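Long-range contact in B12-binding domain-containing protein (Kitasatospora setae, PDB 6WTE), which binds cobalamin and a [4Fe-4S] cluster and is a radical SAM methylase, TsrM, that works by non-radical catalysis: residues F184-S195 and P237-E248. Numbering follows the deposited sequence.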
# COMPACT_ATOMS: atom_id res chain seq x y z
N PHE A 184 10.34 13.14 1.87
CA PHE A 184 9.69 13.62 3.09
C PHE A 184 9.17 15.05 2.95
O PHE A 184 9.40 15.91 3.81
CB PHE A 184 10.63 13.49 4.29
CG PHE A 184 11.03 12.08 4.60
CD1 PHE A 184 10.13 11.21 5.20
CD2 PHE A 184 12.31 11.62 4.32
CE1 PHE A 184 10.49 9.91 5.49
CE2 PHE A 184 12.68 10.31 4.61
CZ PHE A 184 11.76 9.46 5.19
N GLU A 185 8.46 15.30 1.85
CA GLU A 185 7.72 16.54 1.65
C GLU A 185 6.26 16.35 2.07
O GLU A 185 5.75 15.22 2.09
CB GLU A 185 7.78 16.96 0.18
CG GLU A 185 9.20 17.28 -0.31
CD GLU A 185 9.27 17.51 -1.82
OE1 GLU A 185 8.24 17.32 -2.50
OE2 GLU A 185 10.36 17.86 -2.32
N PRO A 186 5.56 17.43 2.42
CA PRO A 186 4.14 17.27 2.81
C PRO A 186 3.26 16.79 1.67
O PRO A 186 2.36 15.96 1.90
CB PRO A 186 3.75 18.68 3.26
CG PRO A 186 5.05 19.33 3.68
CD PRO A 186 6.06 18.79 2.69
N ARG A 187 3.48 17.29 0.46
CA ARG A 187 2.77 16.93 -0.77
C ARG A 187 1.29 17.28 -0.74
O ARG A 187 0.54 16.84 -1.62
CB ARG A 187 2.96 15.44 -1.12
CG ARG A 187 4.43 15.01 -1.10
CD ARG A 187 4.68 13.65 -1.75
NE ARG A 187 5.84 13.03 -1.14
CZ ARG A 187 7.10 13.38 -1.39
NH1 ARG A 187 7.36 14.33 -2.29
NH2 ARG A 187 8.10 12.78 -0.76
N VAL A 188 0.85 18.09 0.23
CA VAL A 188 -0.56 18.48 0.29
C VAL A 188 -0.98 19.20 -0.98
O VAL A 188 -2.10 19.02 -1.47
CB VAL A 188 -0.83 19.33 1.55
CG1 VAL A 188 -2.26 19.85 1.55
CG2 VAL A 188 -0.56 18.51 2.80
N TRP A 189 -0.09 20.03 -1.54
CA TRP A 189 -0.44 20.78 -2.75
C TRP A 189 -0.72 19.86 -3.93
O TRP A 189 -1.36 20.29 -4.90
CB TRP A 189 0.68 21.76 -3.12
CG TRP A 189 1.96 21.13 -3.62
CD1 TRP A 189 3.06 20.80 -2.87
CD2 TRP A 189 2.28 20.77 -4.97
NE1 TRP A 189 4.04 20.25 -3.67
CE2 TRP A 189 3.58 20.22 -4.96
CE3 TRP A 189 1.59 20.86 -6.18
CZ2 TRP A 189 4.20 19.76 -6.12
CZ3 TRP A 189 2.22 20.39 -7.33
CH2 TRP A 189 3.50 19.85 -7.29
N GLN A 190 -0.26 18.61 -3.88
CA GLN A 190 -0.46 17.67 -4.97
C GLN A 190 -1.84 17.02 -4.93
O GLN A 190 -2.24 16.40 -5.93
CB GLN A 190 0.62 16.58 -4.93
CG GLN A 190 2.05 17.14 -5.00
CD GLN A 190 3.13 16.07 -4.87
OE1 GLN A 190 4.22 16.33 -4.36
NE2 GLN A 190 2.83 14.86 -5.35
N VAL A 191 -2.56 17.16 -3.82
CA VAL A 191 -3.81 16.43 -3.58
C VAL A 191 -5.00 17.26 -4.07
O VAL A 191 -5.12 18.44 -3.74
CB VAL A 191 -3.96 16.11 -2.08
CG1 VAL A 191 -5.29 15.42 -1.82
CG2 VAL A 191 -2.81 15.25 -1.60
N ASP A 192 -5.89 16.62 -4.83
CA ASP A 192 -7.19 17.21 -5.14
C ASP A 192 -8.09 16.99 -3.93
O ASP A 192 -8.65 15.91 -3.75
CB ASP A 192 -7.77 16.59 -6.41
CG ASP A 192 -9.16 17.10 -6.75
OD1 ASP A 192 -9.72 17.96 -6.03
OD2 ASP A 192 -9.70 16.64 -7.78
N GLN A 193 -8.23 18.02 -3.11
CA GLN A 193 -9.02 17.96 -1.89
C GLN A 193 -10.48 18.32 -2.10
O GLN A 193 -11.24 18.30 -1.13
CB GLN A 193 -8.42 18.89 -0.83
CG GLN A 193 -6.97 18.62 -0.50
CD GLN A 193 -6.40 19.66 0.43
OE1 GLN A 193 -5.66 20.55 0.01
NE2 GLN A 193 -6.76 19.57 1.71
N LEU A 194 -10.88 18.65 -3.32
CA LEU A 194 -12.22 19.16 -3.59
C LEU A 194 -13.12 18.16 -4.30
O LEU A 194 -14.28 18.00 -3.91
CB LEU A 194 -12.13 20.44 -4.43
CG LEU A 194 -11.38 21.62 -3.80
CD1 LEU A 194 -11.29 22.78 -4.77
CD2 LEU A 194 -12.07 22.05 -2.52
N SER A 195 -12.63 17.48 -5.33
CA SER A 195 -13.52 16.77 -6.23
C SER A 195 -14.06 15.49 -5.60
O SER A 195 -13.42 14.87 -4.74
CB SER A 195 -12.82 16.42 -7.54
OG SER A 195 -12.13 17.53 -8.07
N PRO A 237 5.00 8.00 4.96
CA PRO A 237 5.27 9.44 5.09
C PRO A 237 6.02 9.99 3.89
O PRO A 237 5.67 11.06 3.37
CB PRO A 237 6.09 9.53 6.39
CG PRO A 237 5.57 8.40 7.20
CD PRO A 237 5.31 7.28 6.22
N ASP A 238 7.02 9.27 3.39
CA ASP A 238 7.74 9.76 2.23
C ASP A 238 6.94 9.57 0.95
O ASP A 238 6.83 10.49 0.13
CB ASP A 238 9.08 9.07 2.08
CG ASP A 238 9.72 9.38 0.75
OD1 ASP A 238 10.11 10.54 0.57
OD2 ASP A 238 9.78 8.48 -0.11
N ALA A 239 6.40 8.37 0.74
CA ALA A 239 5.81 8.04 -0.55
C ALA A 239 4.43 8.65 -0.75
O ALA A 239 4.02 8.88 -1.90
CB ALA A 239 5.74 6.52 -0.71
N LYS A 240 3.69 8.91 0.32
CA LYS A 240 2.41 9.61 0.23
C LYS A 240 2.52 11.09 0.55
O LYS A 240 1.91 11.91 -0.12
CB LYS A 240 1.38 8.97 1.17
CG LYS A 240 1.26 7.46 1.04
CD LYS A 240 0.66 7.05 -0.30
CE LYS A 240 -0.80 7.46 -0.45
NZ LYS A 240 -1.48 6.67 -1.52
N GLY A 241 3.28 11.44 1.58
CA GLY A 241 3.37 12.83 2.02
C GLY A 241 3.34 12.86 3.53
O GLY A 241 2.70 12.03 4.18
N THR A 242 4.05 13.83 4.10
CA THR A 242 4.26 13.92 5.54
C THR A 242 3.22 14.76 6.26
O THR A 242 3.32 14.93 7.48
CB THR A 242 5.64 14.51 5.84
OG1 THR A 242 5.71 15.84 5.28
CG2 THR A 242 6.73 13.66 5.21
N ARG A 243 2.24 15.33 5.55
CA ARG A 243 1.18 16.11 6.16
C ARG A 243 -0.15 15.70 5.54
O ARG A 243 -0.20 15.16 4.43
CB ARG A 243 1.41 17.62 6.00
CG ARG A 243 2.65 18.14 6.73
CD ARG A 243 2.53 17.99 8.24
NE ARG A 243 3.72 18.49 8.91
CZ ARG A 243 4.72 17.73 9.35
NH1 ARG A 243 4.66 16.41 9.20
NH2 ARG A 243 5.77 18.28 9.94
N TYR A 244 -1.24 15.98 6.25
CA TYR A 244 -2.55 15.52 5.83
C TYR A 244 -3.13 16.46 4.78
O TYR A 244 -3.30 17.66 5.03
CB TYR A 244 -3.48 15.38 7.04
CG TYR A 244 -2.95 14.32 7.96
CD1 TYR A 244 -2.93 12.99 7.58
CD2 TYR A 244 -2.39 14.66 9.19
CE1 TYR A 244 -2.41 12.02 8.40
CE2 TYR A 244 -1.87 13.68 10.03
CZ TYR A 244 -1.87 12.37 9.62
OH TYR A 244 -1.35 11.38 10.43
N GLY A 245 -3.42 15.92 3.61
CA GLY A 245 -4.25 16.58 2.63
C GLY A 245 -5.66 16.05 2.78
O GLY A 245 -5.97 14.98 2.25
N GLN A 246 -6.49 16.75 3.54
CA GLN A 246 -7.82 16.27 3.88
C GLN A 246 -8.79 16.58 2.75
O GLN A 246 -8.85 17.71 2.26
CB GLN A 246 -8.32 16.93 5.17
CG GLN A 246 -7.47 16.66 6.40
CD GLN A 246 -7.98 17.40 7.62
OE1 GLN A 246 -8.83 18.29 7.52
NE2 GLN A 246 -7.46 17.04 8.79
N ARG A 247 -9.57 15.58 2.35
CA ARG A 247 -10.61 15.80 1.36
C ARG A 247 -11.82 16.46 2.00
O ARG A 247 -12.11 16.26 3.18
CB ARG A 247 -11.03 14.50 0.69
CG ARG A 247 -9.93 13.77 -0.05
CD ARG A 247 -10.49 12.51 -0.69
NE ARG A 247 -11.52 12.84 -1.68
CZ ARG A 247 -12.39 11.97 -2.19
NH1 ARG A 247 -12.37 10.70 -1.80
NH2 ARG A 247 -13.29 12.37 -3.08
N GLU A 248 -12.54 17.24 1.19
CA GLU A 248 -13.81 17.81 1.62
C GLU A 248 -14.75 16.71 2.10
O GLU A 248 -14.96 15.71 1.40
CB GLU A 248 -14.46 18.59 0.47
CG GLU A 248 -13.73 19.86 0.03
CD GLU A 248 -13.88 21.02 1.01
OE1 GLU A 248 -13.77 20.83 2.23
OE2 GLU A 248 -14.12 22.15 0.53
O HOH W 1 7.89 17.28 5.54
O HOH W 2 -0.44 15.12 1.78
O HOH W 3 -11.33 15.40 -2.90
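D238 OD1 is gripped by two groups of the loop 184-195. The backbone N of F184 donates to its anti lone pair at 2.9 Å, with an N-H...O angle of 160°. R187 NH2 makes a salt bridge to the same oxygen at 3.3 Å, guanidinium and carboxylate planes nearly perpendicular. The other carboxylate oxygen pairs with K126. R187 NH2 also donates to D238 O at 2.8 Å and bonds G182 O. R187 NE adds a weak bond to the D238 carbonyl. The arginine chain is extended from CG to NE, which carries the guanidinium past G241 to this carbonyl in helix 236-240. E185 OE1 forms a salt bridge to R187 NH1 and to R162, while E185 CB lies over one guanidinium face near its rim. D238 CB sits over the F184 ring face, a CH-pi contact 4.0 Å from the centroid. T242 CG2 packs on F184 C and CB, at the edge of the ring.

Segment 237-248 comes just after the CxxxCxxC motif of radical SAM enzymes, whose C227, C231 and C234 bind the [4Fe-4S] cluster. Its strand 245-246 pairs with strand 224-225. The loop 184-195 packs against this segment, whose P237 touches the cluster and K240 cobalamin. G241 leaves the helix with positive phi, its CA against the carbonyls of E185 and P186. T242 N then donates to E185 O, and a water joins T242 OG1 to F184 O.

Further along, V188 CG2 rests on the carbonyl of Y244. Q193 reaches across with NE2 to Q246 O at 2.9 Å, the acceptor lying in its amide plane. E248 N, at an N-cap, donates to Q193 O. R247 bends at chi3 (62°), and NH2 meets S195 O in the carbonyl plane at 3.0 Å. R247 NH2 also pairs with E255, and NH1 bonds L222 O.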